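Long-range contacts in Alp7A (PDB 5EC0), which binds ADP as a bacterial actin-like protein and probably forms cytoskeletal filaments that segregate plasmid DNA: residues A[52-60]-A[68-76]; A[147-157]-A[168-177]. All coordinates share one frame; numbering follows the deposited sequence.

Contact 1 (A[52-60]-A[68-76])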
loop_
_atom_site.group_PDB
_atom_site.type_symbol
_atom_site.label_atom_id
_atom_site.label_comp_id
_atom_site.label_asym_id
_atom_site.label_seq_id
_atom_site.Cartn_x
_atom_site.Cartn_y
_atom_site.Cartn_z
ATOM N N LEU A 52 -10.165 9.991 -16.550
ATOM C CA LEU A 52 -10.900 8.818 -16.096
ATOM C C LEU A 52 -10.560 8.430 -14.650
ATOM O O LEU A 52 -11.376 7.840 -13.948
ATOM C CB LEU A 52 -10.613 7.646 -17.024
ATOM C CG LEU A 52 -11.311 6.317 -16.739
ATOM C CD1 LEU A 52 -12.835 6.473 -16.840
ATOM C CD2 LEU A 52 -10.796 5.249 -17.689
ATOM N N LYS A 53 -9.352 8.763 -14.215
ATOM C CA LYS A 53 -8.864 8.310 -12.920
ATOM C C LYS A 53 -9.787 8.769 -11.794
ATOM O O LYS A 53 -10.092 7.996 -10.883
ATOM C CB LYS A 53 -7.439 8.811 -12.678
ATOM C CG LYS A 53 -6.714 8.075 -11.572
ATOM C CD LYS A 53 -5.306 8.602 -11.393
ATOM C CE LYS A 53 -4.969 8.726 -9.918
ATOM N NZ LYS A 53 -3.524 8.979 -9.678
ATOM N N ASP A 54 -10.262 10.009 -11.886
ATOM C CA ASP A 54 -11.165 10.561 -10.879
ATOM C C ASP A 54 -12.618 10.276 -11.222
ATOM O O ASP A 54 -13.520 10.717 -10.517
ATOM C CB ASP A 54 -10.971 12.081 -10.722
ATOM C CG ASP A 54 -9.634 12.451 -10.072
ATOM O OD1 ASP A 54 -8.908 11.538 -9.604
ATOM O OD2 ASP A 54 -9.322 13.666 -10.021
ATOM N N ARG A 55 -12.859 9.555 -12.308
ATOM C CA ARG A 55 -14.236 9.381 -12.771
ATOM C C ARG A 55 -14.530 7.901 -13.045
ATOM O O ARG A 55 -15.148 7.559 -14.053
ATOM C CB ARG A 55 -14.499 10.241 -14.019
ATOM C CG ARG A 55 -14.200 11.760 -13.820
ATOM C CD ARG A 55 -14.309 12.561 -15.112
ATOM N NE ARG A 55 -13.938 13.975 -14.936
ATOM C CZ ARG A 55 -14.790 14.997 -14.824
ATOM N NH1 ARG A 55 -16.105 14.798 -14.870
ATOM N NH2 ARG A 55 -14.325 16.236 -14.677
ATOM N N LEU A 56 -14.100 7.033 -12.129
ATOM C CA LEU A 56 -14.223 5.585 -12.323
ATOM C C LEU A 56 -15.606 5.037 -11.992
ATOM O O LEU A 56 -15.955 4.826 -10.828
ATOM C CB LEU A 56 -13.177 4.842 -11.488
ATOM C CG LEU A 56 -11.761 5.015 -12.026
ATOM C CD1 LEU A 56 -10.763 4.346 -11.124
ATOM C CD2 LEU A 56 -11.656 4.492 -13.448
ATOM N N LEU A 57 -16.375 4.779 -13.036
ATOM C CA LEU A 57 -17.683 4.170 -12.907
ATOM C C LEU A 57 -17.696 2.925 -13.778
ATOM O O LEU A 57 -17.665 3.017 -15.008
ATOM C CB LEU A 57 -18.782 5.148 -13.334
ATOM C CG LEU A 57 -20.216 4.615 -13.413
ATOM C CD1 LEU A 57 -20.709 4.122 -12.051
ATOM C CD2 LEU A 57 -21.167 5.681 -13.991
ATOM N N VAL A 58 -17.730 1.762 -13.148
ATOM C CA VAL A 58 -17.597 0.518 -13.877
ATOM C C VAL A 58 -18.703 -0.452 -13.514
ATOM O O VAL A 58 -19.372 -0.289 -12.502
ATOM C CB VAL A 58 -16.247 -0.163 -13.595
ATOM C CG1 VAL A 58 -15.084 0.738 -14.011
ATOM C CG2 VAL A 58 -16.149 -0.551 -12.116
ATOM N N SER A 59 -18.887 -1.472 -14.340
ATOM C CA SER A 59 -19.750 -2.579 -13.973
ATOM C C SER A 59 -19.006 -3.872 -14.231
ATOM O O SER A 59 -18.142 -3.938 -15.107
ATOM C CB SER A 59 -21.057 -2.558 -14.756
ATOM O OG SER A 59 -20.849 -3.008 -16.081
ATOM N N THR A 60 -19.334 -4.902 -13.465
ATOM C CA THR A 60 -18.758 -6.201 -13.710
ATOM C C THR A 60 -19.773 -7.250 -13.271
ATOM O O THR A 60 -20.694 -6.951 -12.507
ATOM C CB THR A 60 -17.410 -6.369 -12.975
ATOM O OG1 THR A 60 -16.752 -7.548 -13.448
ATOM C CG2 THR A 60 -17.621 -6.483 -11.482
ATOM N N TYR A 68 -22.838 -2.488 -10.292
ATOM C CA TYR A 68 -22.320 -1.166 -10.652
ATOM C C TYR A 68 -21.556 -0.528 -9.477
ATOM O O TYR A 68 -22.068 -0.457 -8.359
ATOM C CB TYR A 68 -23.486 -0.266 -11.122
ATOM C CG TYR A 68 -24.238 -0.841 -12.311
ATOM C CD1 TYR A 68 -25.233 -1.801 -12.144
ATOM C CD2 TYR A 68 -23.930 -0.447 -13.610
ATOM C CE1 TYR A 68 -25.904 -2.345 -13.239
ATOM C CE2 TYR A 68 -24.598 -0.973 -14.704
ATOM C CZ TYR A 68 -25.579 -1.922 -14.518
ATOM O OH TYR A 68 -26.233 -2.448 -15.614
ATOM N N PHE A 69 -20.333 -0.074 -9.731
ATOM C CA PHE A 69 -19.467 0.426 -8.663
ATOM C C PHE A 69 -18.822 1.763 -8.978
ATOM O O PHE A 69 -18.301 1.968 -10.072
ATOM C CB PHE A 69 -18.334 -0.573 -8.344
ATOM C CG PHE A 69 -18.810 -1.951 -7.996
ATOM C CD1 PHE A 69 -19.008 -2.905 -8.992
ATOM C CD2 PHE A 69 -19.063 -2.298 -6.679
ATOM C CE1 PHE A 69 -19.463 -4.180 -8.679
ATOM C CE2 PHE A 69 -19.518 -3.572 -6.356
ATOM C CZ PHE A 69 -19.720 -4.513 -7.358
ATOM N N LEU A 70 -18.842 2.652 -7.991
ATOM C CA LEU A 70 -17.980 3.822 -7.966
ATOM C C LEU A 70 -16.665 3.418 -7.319
ATOM O O LEU A 70 -16.663 2.797 -6.259
ATOM C CB LEU A 70 -18.630 4.977 -7.187
ATOM C CG LEU A 70 -19.992 5.462 -7.692
ATOM C CD1 LEU A 70 -20.697 6.410 -6.697
ATOM C CD2 LEU A 70 -19.826 6.134 -9.048
ATOM N N VAL A 71 -15.551 3.775 -7.953
ATOM C CA VAL A 71 -14.228 3.378 -7.494
ATOM C C VAL A 71 -13.296 4.570 -7.314
ATOM O O VAL A 71 -13.232 5.452 -8.169
ATOM C CB VAL A 71 -13.553 2.416 -8.484
ATOM C CG1 VAL A 71 -12.184 2.002 -7.966
ATOM C CG2 VAL A 71 -14.461 1.215 -8.805
ATOM N N GLY A 72 -12.549 4.583 -6.218
ATOM C CA GLY A 72 -11.556 5.618 -6.012
ATOM C C GLY A 72 -12.181 6.949 -5.646
ATOM O O GLY A 72 -13.175 7.005 -4.909
ATOM N N GLU A 73 -11.596 8.020 -6.175
ATOM C CA GLU A 73 -11.991 9.378 -5.826
ATOM C C GLU A 73 -13.453 9.674 -6.162
ATOM O O GLU A 73 -14.075 10.503 -5.503
ATOM C CB GLU A 73 -11.079 10.391 -6.526
ATOM C CG GLU A 73 -11.173 11.811 -5.986
ATOM C CD GLU A 73 -10.757 11.917 -4.521
ATOM O OE1 GLU A 73 -9.699 11.352 -4.161
ATOM O OE2 GLU A 73 -11.482 12.574 -3.736
ATOM N N LEU A 74 -13.998 9.009 -7.182
ATOM C CA LEU A 74 -15.408 9.198 -7.521
ATOM C C LEU A 74 -16.327 8.637 -6.431
ATOM O O LEU A 74 -17.459 9.083 -6.276
ATOM C CB LEU A 74 -15.740 8.557 -8.872
ATOM C CG LEU A 74 -17.128 8.897 -9.435
ATOM C CD1 LEU A 74 -17.321 10.416 -9.568
ATOM C CD2 LEU A 74 -17.354 8.193 -10.773
ATOM N N ALA A 75 -15.839 7.659 -5.676
ATOM C CA ALA A 75 -16.618 7.069 -4.590
ATOM C C ALA A 75 -16.554 7.914 -3.311
ATOM O O ALA A 75 -17.303 7.674 -2.359
ATOM C CB ALA A 75 -16.134 5.646 -4.308
ATOM N N GLU A 76 -15.677 8.914 -3.302
ATOM C CA GLU A 76 -15.334 9.625 -2.069
ATOM C C GLU A 76 -16.503 10.309 -1.336
ATOM O O GLU A 76 -16.667 10.102 -0.135
ATOM C CB GLU A 76 -14.243 10.664 -2.349
ATOM C CG GLU A 76 -13.371 10.938 -1.154
ATOM C CD GLU A 76 -12.705 9.674 -0.656
ATOM O OE1 GLU A 76 -12.856 9.350 0.543
ATOM O OE2 GLU A 76 -12.037 9.005 -1.476
HETATM O O HOH W 1 -9.443 7.807 -8.176
HETATM O O HOH W 2 -12.556 7.771 -9.460
#
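Val58 and Phe69 form an antiparallel hydrogen-bonded pair between short strands 56-60 and 68-71, whose directions differ by 148°. Phe69 N donates to Val58 O at 2.9 Å and Val58 N to Phe69 O at 3.1 Å, both nearly straight. On the face carrying Leu56, Val58, Phe69 and Val71, the side chains of Leu56 and Val71 meet at their CB atoms (3.9 Å), and Val58 CG2 reaches Val71 CG2. Phe69 sends its ring to Val99 of helix 95-112, while Thr60 CG2 approaches Phe69 CE1. On the other face, Leu57 CD1 touches Leu70 CD2 at 3.7 Å; Leu57 CG lies opposite the backbone N (chi1 173°), which brings that methyl across to the partner strand. Ser59 CB rests against CD2 of the Tyr68 ring. Past the strands, Leu74 CD2 packs on the backbone of Arg55 and Leu56, 3.6 Å from Leu56 O. One water fills the junction with four bonds, donating to Lys53 O and, at 2.7 Å from the water oxygen, to Val71 O, and accepting from Leu56 N and Leu74 N; a second joins Lys53 O to Glu73 N. The arrangement is a beta hairpin, its open end bridged by two waters, within a sheet of the actin-like ATPase fold.

Contact 2 (A[147-157]-A[168-177])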
loop_
_atom_site.group_PDB
_atom_site.type_symbol
_atom_site.label_atom_id
_atom_site.label_comp_id
_atom_site.label_asym_id
_atom_site.label_seq_id
_atom_site.Cartn_x
_atom_site.Cartn_y
_atom_site.Cartn_z
ATOM N N MET A 147 -5.959 -16.180 -2.541
ATOM C CA MET A 147 -5.916 -14.766 -2.943
ATOM C C MET A 147 -5.475 -14.643 -4.400
ATOM O O MET A 147 -6.111 -13.938 -5.194
ATOM C CB MET A 147 -4.983 -13.957 -2.045
ATOM C CG MET A 147 -4.964 -12.454 -2.369
ATOM S SD MET A 147 -6.601 -11.681 -2.259
ATOM C CE MET A 147 -6.121 -9.938 -2.309
ATOM N N ALA A 148 -4.405 -15.358 -4.748
ATOM C CA ALA A 148 -3.886 -15.373 -6.117
ATOM C C ALA A 148 -4.924 -15.899 -7.109
ATOM O O ALA A 148 -5.052 -15.390 -8.220
ATOM C CB ALA A 148 -2.595 -16.222 -6.198
ATOM N N SER A 149 -5.661 -16.928 -6.712
ATOM C CA SER A 149 -6.675 -17.513 -7.585
ATOM C C SER A 149 -7.798 -16.548 -7.932
ATOM O O SER A 149 -8.472 -16.702 -8.948
ATOM C CB SER A 149 -7.265 -18.761 -6.928
ATOM O OG SER A 149 -6.260 -19.740 -6.770
ATOM N N LYS A 150 -8.001 -15.558 -7.074
ATOM C CA LYS A 150 -9.048 -14.573 -7.273
ATOM C C LYS A 150 -8.780 -13.748 -8.527
ATOM O O LYS A 150 -9.690 -13.178 -9.122
ATOM C CB LYS A 150 -9.153 -13.655 -6.054
ATOM C CG LYS A 150 -10.559 -13.441 -5.555
ATOM C CD LYS A 150 -10.612 -12.275 -4.590
ATOM C CE LYS A 150 -12.023 -11.699 -4.498
ATOM N NZ LYS A 150 -11.964 -10.353 -3.880
ATOM N N PHE A 151 -7.521 -13.688 -8.927
ATOM C CA PHE A 151 -7.135 -12.800 -10.006
ATOM C C PHE A 151 -6.742 -13.570 -11.266
ATOM O O PHE A 151 -6.941 -13.067 -12.374
ATOM C CB PHE A 151 -6.021 -11.875 -9.525
ATOM C CG PHE A 151 -6.458 -10.972 -8.415
ATOM C CD1 PHE A 151 -6.317 -11.365 -7.086
ATOM C CD2 PHE A 151 -7.074 -9.756 -8.696
ATOM C CE1 PHE A 151 -6.748 -10.551 -6.060
ATOM C CE2 PHE A 151 -7.520 -8.941 -7.679
ATOM C CZ PHE A 151 -7.357 -9.337 -6.351
ATOM N N LEU A 152 -6.221 -14.788 -11.088
ATOM C CA LEU A 152 -5.919 -15.690 -12.206
ATOM C C LEU A 152 -7.114 -15.875 -13.156
ATOM O O LEU A 152 -8.271 -15.950 -12.722
ATOM C CB LEU A 152 -5.475 -17.067 -11.676
ATOM C CG LEU A 152 -4.750 -17.997 -12.648
ATOM C CD1 LEU A 152 -3.477 -17.315 -13.143
ATOM C CD2 LEU A 152 -4.413 -19.350 -12.003
ATOM N N GLY A 153 -6.832 -15.954 -14.454
ATOM C CA GLY A 153 -7.872 -16.214 -15.436
ATOM C C GLY A 153 -8.460 -14.981 -16.114
ATOM O O GLY A 153 -7.874 -13.882 -16.107
ATOM N N THR A 154 -9.645 -15.182 -16.682
ATOM C CA THR A 154 -10.309 -14.219 -17.543
ATOM C C THR A 154 -11.417 -13.455 -16.813
ATOM O O THR A 154 -12.283 -14.055 -16.178
ATOM C CB THR A 154 -10.913 -14.930 -18.760
ATOM O OG1 THR A 154 -9.884 -15.660 -19.435
ATOM C CG2 THR A 154 -11.567 -13.922 -19.719
ATOM N N HIS A 155 -11.377 -12.135 -16.904
ATOM C CA HIS A 155 -12.398 -11.291 -16.295
ATOM C C HIS A 155 -12.893 -10.258 -17.280
ATOM O O HIS A 155 -12.189 -9.903 -18.221
ATOM C CB HIS A 155 -11.851 -10.582 -15.062
ATOM C CG HIS A 155 -10.980 -11.453 -14.212
ATOM N ND1 HIS A 155 -11.491 -12.415 -13.370
ATOM C CD2 HIS A 155 -9.638 -11.499 -14.073
ATOM C CE1 HIS A 155 -10.493 -13.024 -12.749
ATOM N NE2 HIS A 155 -9.359 -12.482 -13.155
ATOM N N GLN A 156 -14.097 -9.754 -17.054
ATOM C CA GLN A 156 -14.546 -8.607 -17.828
ATOM C C GLN A 156 -14.971 -7.457 -16.954
ATOM O O GLN A 156 -15.492 -7.649 -15.853
ATOM C CB GLN A 156 -15.693 -8.990 -18.740
ATOM C CG GLN A 156 -15.329 -10.051 -19.725
ATOM C CD GLN A 156 -16.445 -10.292 -20.689
ATOM O OE1 GLN A 156 -17.463 -10.888 -20.336
ATOM N NE2 GLN A 156 -16.281 -9.804 -21.914
ATOM N N VAL A 157 -14.749 -6.251 -17.455
ATOM C CA VAL A 157 -15.263 -5.070 -16.798
ATOM C C VAL A 157 -15.714 -4.062 -17.856
ATOM O O VAL A 157 -15.096 -3.954 -18.925
ATOM C CB VAL A 157 -14.209 -4.454 -15.846
ATOM C CG1 VAL A 157 -12.931 -4.101 -16.603
ATOM C CG2 VAL A 157 -14.782 -3.230 -15.109
ATOM N N LEU A 168 -14.023 -4.421 -21.301
ATOM C CA LEU A 168 -12.654 -4.868 -21.427
ATOM C C LEU A 168 -12.547 -6.300 -20.923
ATOM O O LEU A 168 -12.970 -6.604 -19.795
ATOM C CB LEU A 168 -11.735 -3.933 -20.635
ATOM C CG LEU A 168 -10.227 -3.869 -20.849
ATOM C CD1 LEU A 168 -9.895 -3.187 -22.155
ATOM C CD2 LEU A 168 -9.605 -3.107 -19.689
ATOM N N THR A 169 -12.008 -7.188 -21.754
ATOM C CA THR A 169 -11.638 -8.520 -21.264
ATOM C C THR A 169 -10.200 -8.489 -20.752
ATOM O O THR A 169 -9.291 -8.052 -21.462
ATOM C CB THR A 169 -11.787 -9.596 -22.345
ATOM O OG1 THR A 169 -13.129 -9.593 -22.825
ATOM C CG2 THR A 169 -11.482 -10.975 -21.796
ATOM N N ILE A 170 -10.007 -8.943 -19.515
ATOM C CA ILE A 170 -8.692 -8.964 -18.874
ATOM C C ILE A 170 -8.285 -10.405 -18.544
ATOM O O ILE A 170 -8.964 -11.086 -17.768
ATOM C CB ILE A 170 -8.678 -8.104 -17.570
ATOM C CG1 ILE A 170 -8.975 -6.638 -17.894
ATOM C CG2 ILE A 170 -7.362 -8.220 -16.840
ATOM C CD1 ILE A 170 -9.475 -5.840 -16.690
ATOM N N LYS A 171 -7.178 -10.854 -19.137
ATOM C CA LYS A 171 -6.688 -12.221 -18.954
ATOM C C LYS A 171 -5.392 -12.258 -18.174
ATOM O O LYS A 171 -4.356 -11.770 -18.635
ATOM C CB LYS A 171 -6.493 -12.921 -20.300
ATOM C CG LYS A 171 -7.815 -13.250 -21.006
ATOM C CD LYS A 171 -7.592 -13.578 -22.473
ATOM C CE LYS A 171 -8.873 -14.038 -23.133
ATOM N NZ LYS A 171 -8.715 -14.144 -24.609
ATOM N N VAL A 172 -5.460 -12.841 -16.985
ATOM C CA VAL A 172 -4.285 -12.950 -16.123
ATOM C C VAL A 172 -3.713 -14.347 -16.259
ATOM O O VAL A 172 -4.335 -15.320 -15.826
ATOM C CB VAL A 172 -4.636 -12.656 -14.658
ATOM C CG1 VAL A 172 -3.436 -12.977 -13.740
ATOM C CG2 VAL A 172 -5.100 -11.197 -14.516
ATOM N N GLU A 173 -2.546 -14.435 -16.893
ATOM C CA GLU A 173 -1.934 -15.715 -17.230
ATOM C C GLU A 173 -1.379 -16.432 -16.005
ATOM O O GLU A 173 -1.563 -17.634 -15.843
ATOM C CB GLU A 173 -0.816 -15.513 -18.256
ATOM C CG GLU A 173 -1.253 -14.766 -19.524
ATOM C CD GLU A 173 -0.183 -14.765 -20.606
ATOM O OE1 GLU A 173 0.966 -15.186 -20.326
ATOM O OE2 GLU A 173 -0.495 -14.354 -21.743
ATOM N N ASP A 174 -0.690 -15.684 -15.150
ATOM C CA ASP A 174 -0.075 -16.242 -13.955
ATOM C C ASP A 174 -0.219 -15.260 -12.800
ATOM O O ASP A 174 -0.106 -14.054 -12.994
ATOM C CB ASP A 174 1.397 -16.557 -14.215
ATOM C CG ASP A 174 1.995 -17.445 -13.160
ATOM O OD1 ASP A 174 1.217 -18.106 -12.433
ATOM O OD2 ASP A 174 3.242 -17.490 -13.066
ATOM N N ALA A 175 -0.454 -15.772 -11.594
ATOM C CA ALA A 175 -0.663 -14.900 -10.445
ATOM C C ALA A 175 -0.010 -15.461 -9.175
ATOM O O ALA A 175 0.086 -16.665 -9.011
ATOM C CB ALA A 175 -2.160 -14.673 -10.225
ATOM N N ALA A 176 0.454 -14.579 -8.292
ATOM C CA ALA A 176 1.017 -15.004 -7.014
ATOM C C ALA A 176 0.690 -13.992 -5.908
ATOM O O ALA A 176 0.444 -12.809 -6.165
ATOM C CB ALA A 176 2.531 -15.219 -7.128
ATOM N N CYS A 177 0.673 -14.474 -4.673
ATOM C CA CYS A 177 0.360 -13.631 -3.524
ATOM C C CYS A 177 1.440 -13.801 -2.450
ATOM O O CYS A 177 1.677 -14.916 -1.997
ATOM C CB CYS A 177 -1.006 -13.977 -2.958
ATOM S SG CYS A 177 -1.454 -12.936 -1.577
#
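Thr154 and Thr169 cross at their CG2 methyls, 3.6 Å apart, on the face of the hairpin that also carries Gln156 and Lys171. Lys171 runs alongside Thr154, its CG 3.5 Å from Thr154 OG1, before its amine leaves for a salt bridge with Glu119. Gln156 lies beside Thr169 and points the same way; its NE2 donates a long, bent bond to Thr169 OG1 (3.3 Å, 145°), with the hydroxyl tilted out of the amide plane. A valine in place of Thr169 has no hydroxyl and would probably leave the Gln156 amide without this acceptor and freer to turn. On the opposite face, Val157 CG1 crosses Ile170 CD1 at 3.9 Å. The His155 ring turns back along its own segment: NE2 donates to Phe151 O at 2.6 Å, almost straight and in the ring plane, though above the carbonyl plane. Phe151 O also lies 3.3 Å from Val172 CB, so imidazole and valine meet around one carbonyl. Paired backbone bonds at Gly153-Val172, His155-Ile170 and Val157-Leu168 fix the register. Farther on, Leu152 CD1 lies over the bend at Glu173, and Met147 CG packs on Cys177 SG (3.6 Å), which stands anti to its own N (chi1 -178°). Helix 95-112 lies against His155, Val157 and Ile170, Phe151 stacks with Phe125 of strand 119-129, and that strand pairs with 166-179 along its other edge.

How the contacts relate
From the N terminus, contact 1 (52-60 with 68-76) closes first, around the short turn between strands 56-62 and 65-71. Helix 95-112 and strand 119-129 follow before contact 2 (147-157 with 168-177) closes the hairpin of strands 153-159 and 166-179. The two loops lie in series, neither nested nor crossed. In space they join edge to edge: strands 56-62 and 153-159 are neighbours in one sheet, where Thr60 OG1 probably hydrogen-bonds Gln156 O (2.7 Å) and Val58 packs on Val157. The outer strands then pair with 22-33 and 119-129, while helix 95-112 touches both hairpins through Leu102.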